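Local coordinates for glutathione S-transferase 2 (Heligmosomoides polygyrus, PDB 1TW9), which probably catalyses the conjugation of glutathione to electrophilic compounds, with release of a halide where the substrate carries one, at residues 96-101 with 130-135; 161-166 with 172-177. All coordinates share one frame; numbering follows the deposited sequence.

How the interactions relate
Both interactions lie in the all-helical C-terminal part of the glutathione transferase fold, with centres about 12 Å apart. Interaction 1 comes first along the chain and pairs helix 82-101 with helix 119-142. Interaction 2 follows, between helix 155-170 and the loop that leads from it to helix 179-189. Helices 119-142 and 155-170 are successive in the chain. The two contacts meet at Tyr98, whose OH probably hydrogen-bonds both His163 and Tyr174, while Leu133 packs on the Tyr174 ring. Together they join three helices and a connecting loop, from a salt bridge at the surface to a polar cluster set among buried side chains.

Interaction 1: residues 96-101 with 130-135; sequences TDYRAE and TKFLGF
Lys131 NZ faces both carboxylate oxygens of Glu101 and forms a salt bridge with them. The shorter bond runs from Lys131 NZ to Glu101 OE1, at 2.8 Å. It reaches the syn side of that oxygen, 17° out of the carboxylate plane. The bond from Lys131 NZ to Glu101 OE2 is 2.9 Å long but weak. A bend in the lysine chain at chi3 (59°) swings the ammonium group to the carboxylate, while the glutamate chain stays extended beyond CG. Both residues are exposed, so this bridge lies at the solvent side of the contact. Glu101 is the last residue of helix 82-101, and the bridge ties that end to helix 119-142.

Deeper in, Tyr98 and Phe132 form an offset stack. Their CA atoms are 6.3 Å apart, the nearest such pair between the two segments. The rings are almost parallel, with planes at 8° and centroids 4.4 Å apart. Phe132 CD1 sits over the centre of the tyrosine ring, whereas Tyr98 CD2 lies over the phenylalanine face toward its rim. The offset also puts Tyr98 CB over the phenylalanine ring in a CH-pi contact, 4.1 Å from the ring centroid. On the other partner, Phe132 CB comes within 3.5 Å of Tyr98 CD1. Each ring thus meets the start of the other side chain as well as its ring.

The stack leaves the tyrosine hydroxyl to other partners, His163 and Tyr174, which both hydrogen-bond Tyr98 OH. In the helical C-terminal domain, the helix pair is therefore joined in two chemical layers. Charge pairing works at the surface, and aromatic overlap beneath it would limit tilting of the buried tyrosine ring.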
loop_
_atom_site.group_PDB
_atom_site.type_symbol
_atom_site.label_atom_id
_atom_site.label_comp_id
_atom_site.label_asym_id
_atom_site.label_seq_id
_atom_site.Cartn_x
_atom_site.Cartn_y
_atom_site.Cartn_z
ATOM N N THR A 96 -4.460 -6.276 3.071
ATOM C CA THR A 96 -3.900 -6.853 1.864
ATOM C C THR A 96 -3.238 -8.186 2.125
ATOM O O THR A 96 -3.410 -9.122 1.354
ATOM C CB THR A 96 -2.891 -5.885 1.240
ATOM O OG1 THR A 96 -3.598 -4.760 0.783
ATOM C CG2 THR A 96 -2.232 -6.438 -0.043
ATOM N N ASP A 97 -2.413 -8.247 3.171
ATOM C CA ASP A 97 -1.777 -9.505 3.552
ATOM C C ASP A 97 -2.781 -10.599 3.877
ATOM O O ASP A 97 -2.689 -11.728 3.389
ATOM C CB ASP A 97 -0.893 -9.300 4.788
ATOM C CG ASP A 97 0.340 -8.482 4.499
ATOM O OD1 ASP A 97 0.739 -8.399 3.320
ATOM O OD2 ASP A 97 0.996 -7.902 5.409
ATOM N N TYR A 98 -3.758 -10.271 4.707
ATOM C CA TYR A 98 -4.828 -11.189 4.988
ATOM C C TYR A 98 -5.522 -11.693 3.737
ATOM O O TYR A 98 -5.726 -12.924 3.601
ATOM C CB TYR A 98 -5.815 -10.550 5.979
ATOM C CG TYR A 98 -7.208 -10.985 5.844
ATOM C CD1 TYR A 98 -7.641 -12.211 6.370
ATOM C CD2 TYR A 98 -8.143 -10.155 5.226
ATOM C CE1 TYR A 98 -8.941 -12.602 6.255
ATOM C CE2 TYR A 98 -9.421 -10.513 5.111
ATOM C CZ TYR A 98 -9.849 -11.734 5.667
ATOM O OH TYR A 98 -11.149 -12.139 5.535
ATOM N N ARG A 99 -5.835 -10.820 2.781
ATOM C CA ARG A 99 -6.467 -11.258 1.516
ATOM C C ARG A 99 -5.607 -12.245 0.725
ATOM O O ARG A 99 -6.112 -13.200 0.100
ATOM C CB ARG A 99 -6.851 -10.036 0.648
ATOM C CG ARG A 99 -8.125 -9.341 1.149
ATOM C CD ARG A 99 -9.406 -10.183 0.897
ATOM N NE ARG A 99 -10.007 -9.693 -0.341
ATOM C CZ ARG A 99 -10.647 -10.391 -1.250
ATOM N NH1 ARG A 99 -10.874 -11.692 -1.128
ATOM N NH2 ARG A 99 -11.079 -9.756 -2.328
ATOM N N ALA A 100 -4.307 -12.028 0.750
ATOM C CA ALA A 100 -3.367 -12.965 0.175
ATOM C C ALA A 100 -3.502 -14.351 0.801
ATOM O O ALA A 100 -3.528 -15.365 0.095
ATOM C CB ALA A 100 -1.990 -12.456 0.364
ATOM N N GLU A 101 -3.582 -14.400 2.127
ATOM C CA GLU A 101 -3.761 -15.676 2.854
ATOM C C GLU A 101 -5.084 -16.391 2.551
ATOM O O GLU A 101 -5.144 -17.613 2.524
ATOM C CB GLU A 101 -3.642 -15.440 4.371
ATOM C CG GLU A 101 -2.246 -15.007 4.820
ATOM C CD GLU A 101 -2.060 -14.971 6.338
ATOM O OE1 GLU A 101 -1.114 -14.283 6.805
ATOM O OE2 GLU A 101 -2.840 -15.625 7.069
ATOM N N THR A 130 -9.514 -15.445 11.816
ATOM C CA THR A 130 -9.188 -15.362 13.237
ATOM C C THR A 130 -7.942 -14.490 13.529
ATOM O O THR A 130 -7.944 -13.650 14.452
ATOM C CB THR A 130 -8.967 -16.774 13.778
ATOM O OG1 THR A 130 -10.194 -17.526 13.690
ATOM C CG2 THR A 130 -8.575 -16.852 15.312
ATOM N N LYS A 131 -6.883 -14.697 12.747
ATOM C CA LYS A 131 -5.680 -13.928 12.883
ATOM C C LYS A 131 -5.915 -12.446 12.565
ATOM O O LYS A 131 -5.644 -11.585 13.407
ATOM C CB LYS A 131 -4.613 -14.470 11.957
ATOM C CG LYS A 131 -3.262 -13.788 12.168
ATOM C CD LYS A 131 -2.107 -14.635 11.600
ATOM C CE LYS A 131 -2.266 -14.901 10.096
ATOM N NZ LYS A 131 -1.044 -15.471 9.377
ATOM N N PHE A 132 -6.465 -12.159 11.392
ATOM C CA PHE A 132 -6.743 -10.790 10.992
ATOM C C PHE A 132 -7.766 -10.046 11.854
ATOM O O PHE A 132 -7.529 -8.912 12.273
ATOM C CB PHE A 132 -7.240 -10.743 9.554
ATOM C CG PHE A 132 -7.532 -9.380 9.066
ATOM C CD1 PHE A 132 -8.804 -9.058 8.668
ATOM C CD2 PHE A 132 -6.497 -8.453 8.931
ATOM C CE1 PHE A 132 -9.060 -7.781 8.155
ATOM C CE2 PHE A 132 -6.751 -7.174 8.451
ATOM C CZ PHE A 132 -8.056 -6.843 8.113
ATOM N N LEU A 133 -8.854 -10.715 12.184
ATOM C CA LEU A 133 -9.876 -10.058 13.035
ATOM C C LEU A 133 -9.369 -9.868 14.444
ATOM O O LEU A 133 -9.799 -8.974 15.142
ATOM C CB LEU A 133 -11.232 -10.726 12.936
ATOM C CG LEU A 133 -11.956 -10.655 11.541
ATOM C CD1 LEU A 133 -13.371 -11.134 11.714
ATOM C CD2 LEU A 133 -11.947 -9.309 10.819
ATOM N N GLY A 134 -8.471 -10.723 14.882
ATOM C CA GLY A 134 -7.870 -10.523 16.184
ATOM C C GLY A 134 -7.100 -9.214 16.164
ATOM O O GLY A 134 -7.180 -8.416 17.135
ATOM N N PHE A 135 -6.303 -8.987 15.118
ATOM C CA PHE A 135 -5.531 -7.716 15.018
ATOM C C PHE A 135 -6.454 -6.498 14.953
ATOM O O PHE A 135 -6.242 -5.504 15.693
ATOM C CB PHE A 135 -4.617 -7.692 13.781
ATOM C CG PHE A 135 -3.529 -8.748 13.791
ATOM C CD1 PHE A 135 -3.209 -9.432 12.623
ATOM C CD2 PHE A 135 -2.832 -9.058 14.938
ATOM C CE1 PHE A 135 -2.211 -10.389 12.613
ATOM C CE2 PHE A 135 -1.844 -9.991 14.927
ATOM C CZ PHE A 135 -1.536 -10.677 13.752
#

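Interaction 2: residues 161-166 with 172-177; sequences AEHVAD and PEYIEG
The chain leaves helix 155-170 and doubles back beside it, with Val164 CA 7.7 Å from Ile175 CA at the nearest backbone approach. This return loop belongs to the helical C-terminal domain of the glutathione transferase fold and leads into helix 179-189. A backbone bond from Glu176 N to Glu173 O, 3.1 Å long, closes a turn in the loop.

Side chains of the loop meet the helix mainly by apolar contact. The two branches of Val164 take different partners. Val164 CG1 meets Ile175 CD1 at 3.7 Å, methyl against methyl. Val164 CG2 comes to the edge of the Tyr174 ring, near its plane, 4.1 Å from Tyr174 CE2. Ile175 also touches Val181 of helix 179-189, and Tyr174 packs on Leu125 and Leu133 of helix 119-142.

Tyr174 has its CG anti to the backbone N (chi1 -177°), which sends the ring across to the helix and the phenol oxygen to His163. The two rings are steeply inclined, with planes at 82°, in an oblique pairing. Their polar atoms share a partner instead of bonding to each other: Tyr98 OH hydrogen-bonds both His163 NE2 and Tyr174 OH. These groups are buried, and the shared bonds satisfy them inside the domain. A leucine in place of Tyr174 would probably leave Tyr98 OH with one partner fewer and open a gap beside His163 and Val164. Arg129 holds the loop backbone too, bonding the carbonyls of Glu173 and Tyr174. At the histidine, Tyr174 OH lies at the ring edge, near its plane, 3.5 Å from His163 CD2.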
loop_
_atom_site.group_PDB
_atom_site.type_symbol
_atom_site.label_atom_id
_atom_site.label_comp_id
_atom_site.label_asym_id
_atom_site.label_seq_id
_atom_site.Cartn_x
_atom_site.Cartn_y
_atom_site.Cartn_z
ATOM N N ALA A 161 -15.024 -2.695 6.696
ATOM C CA ALA A 161 -16.443 -2.917 6.931
ATOM C C ALA A 161 -17.042 -3.574 5.688
ATOM O O ALA A 161 -17.864 -4.462 5.776
ATOM C CB ALA A 161 -17.177 -1.611 7.233
ATOM N N GLU A 162 -16.609 -3.155 4.509
ATOM C CA GLU A 162 -17.178 -3.749 3.301
ATOM C C GLU A 162 -16.803 -5.200 3.130
ATOM O O GLU A 162 -17.625 -6.042 2.783
ATOM C CB GLU A 162 -16.745 -2.920 2.064
ATOM C CG GLU A 162 -17.181 -3.504 0.722
ATOM C CD GLU A 162 -18.696 -3.380 0.422
ATOM O OE1 GLU A 162 -19.172 -4.183 -0.417
ATOM O OE2 GLU A 162 -19.457 -2.559 1.040
ATOM N N HIS A 163 -15.557 -5.545 3.476
ATOM C CA HIS A 163 -15.102 -6.895 3.393
ATOM C C HIS A 163 -15.874 -7.756 4.386
ATOM O O HIS A 163 -16.353 -8.823 4.044
ATOM C CB HIS A 163 -13.599 -6.992 3.674
ATOM C CG HIS A 163 -13.085 -8.402 3.618
ATOM N ND1 HIS A 163 -13.080 -9.158 2.454
ATOM C CD2 HIS A 163 -12.684 -9.237 4.608
ATOM C CE1 HIS A 163 -12.648 -10.369 2.735
ATOM N NE2 HIS A 163 -12.400 -10.447 4.030
ATOM N N VAL A 164 -16.004 -7.279 5.595
ATOM C CA VAL A 164 -16.687 -8.001 6.657
ATOM C C VAL A 164 -18.165 -8.246 6.300
ATOM O O VAL A 164 -18.673 -9.342 6.530
ATOM C CB VAL A 164 -16.459 -7.263 8.029
ATOM C CG1 VAL A 164 -17.330 -7.884 9.132
ATOM C CG2 VAL A 164 -14.989 -7.323 8.392
ATOM N N ALA A 165 -18.821 -7.255 5.701
ATOM C CA ALA A 165 -20.200 -7.381 5.246
ATOM C C ALA A 165 -20.334 -8.436 4.189
ATOM O O ALA A 165 -21.205 -9.319 4.233
ATOM C CB ALA A 165 -20.725 -6.024 4.711
ATOM N N ASP A 166 -19.429 -8.368 3.229
ATOM C CA ASP A 166 -19.392 -9.306 2.149
ATOM C C ASP A 166 -19.151 -10.726 2.630
ATOM O O ASP A 166 -19.908 -11.641 2.261
ATOM C CB ASP A 166 -18.264 -8.942 1.227
ATOM C CG ASP A 166 -18.147 -9.879 0.042
ATOM O OD1 ASP A 166 -19.145 -10.469 -0.420
ATOM O OD2 ASP A 166 -17.038 -10.076 -0.491
ATOM N N PRO A 172 -22.105 -16.768 7.194
ATOM C CA PRO A 172 -22.636 -16.167 8.433
ATOM C C PRO A 172 -21.731 -16.302 9.650
ATOM O O PRO A 172 -21.670 -15.356 10.455
ATOM C CB PRO A 172 -23.938 -16.923 8.651
ATOM C CG PRO A 172 -24.401 -17.227 7.301
ATOM C CD PRO A 172 -23.153 -17.529 6.489
ATOM N N GLU A 173 -21.012 -17.424 9.791
ATOM C CA GLU A 173 -20.160 -17.654 10.956
ATOM C C GLU A 173 -18.895 -16.772 10.964
ATOM O O GLU A 173 -18.145 -16.755 11.910
ATOM C CB GLU A 173 -19.893 -19.167 11.231
ATOM C CG GLU A 173 -18.683 -19.863 10.614
ATOM C CD GLU A 173 -18.518 -21.331 11.095
ATOM O OE1 GLU A 173 -19.060 -22.251 10.415
ATOM O OE2 GLU A 173 -17.848 -21.609 12.150
ATOM N N TYR A 174 -18.650 -16.029 9.892
ATOM C CA TYR A 174 -17.435 -15.200 9.793
ATOM C C TYR A 174 -17.238 -14.285 10.990
ATOM O O TYR A 174 -16.134 -14.075 11.443
ATOM C CB TYR A 174 -17.475 -14.419 8.494
ATOM C CG TYR A 174 -16.250 -13.553 8.207
ATOM C CD1 TYR A 174 -15.164 -14.055 7.541
ATOM C CD2 TYR A 174 -16.219 -12.240 8.576
ATOM C CE1 TYR A 174 -14.047 -13.262 7.305
ATOM C CE2 TYR A 174 -15.142 -11.441 8.327
ATOM C CZ TYR A 174 -14.034 -11.977 7.721
ATOM O OH TYR A 174 -12.902 -11.237 7.478
ATOM N N ILE A 175 -18.336 -13.710 11.454
ATOM C CA ILE A 175 -18.330 -12.741 12.496
ATOM C C ILE A 175 -18.492 -13.289 13.916
ATOM O O ILE A 175 -18.374 -12.541 14.920
ATOM C CB ILE A 175 -19.446 -11.729 12.104
ATOM C CG1 ILE A 175 -19.042 -10.357 12.544
ATOM C CG2 ILE A 175 -20.798 -12.202 12.424
ATOM C CD1 ILE A 175 -17.639 -9.980 12.111
ATOM N N GLU A 176 -18.681 -14.592 14.002
ATOM C CA GLU A 176 -18.859 -15.197 15.290
ATOM C C GLU A 176 -17.508 -15.132 15.993
ATOM O O GLU A 176 -16.467 -15.489 15.402
ATOM C CB GLU A 176 -19.382 -16.621 15.167
ATOM C CG GLU A 176 -20.803 -16.712 14.646
ATOM C CD GLU A 176 -21.357 -18.126 14.561
ATOM O OE1 GLU A 176 -20.679 -19.060 15.058
ATOM O OE2 GLU A 176 -22.507 -18.310 14.066
ATOM N N GLY A 177 -17.505 -14.615 17.217
ATOM C CA GLY A 177 -16.256 -14.434 17.966
ATOM C C GLY A 177 -15.676 -13.051 17.913
ATOM O O GLY A 177 -14.695 -12.736 18.610
#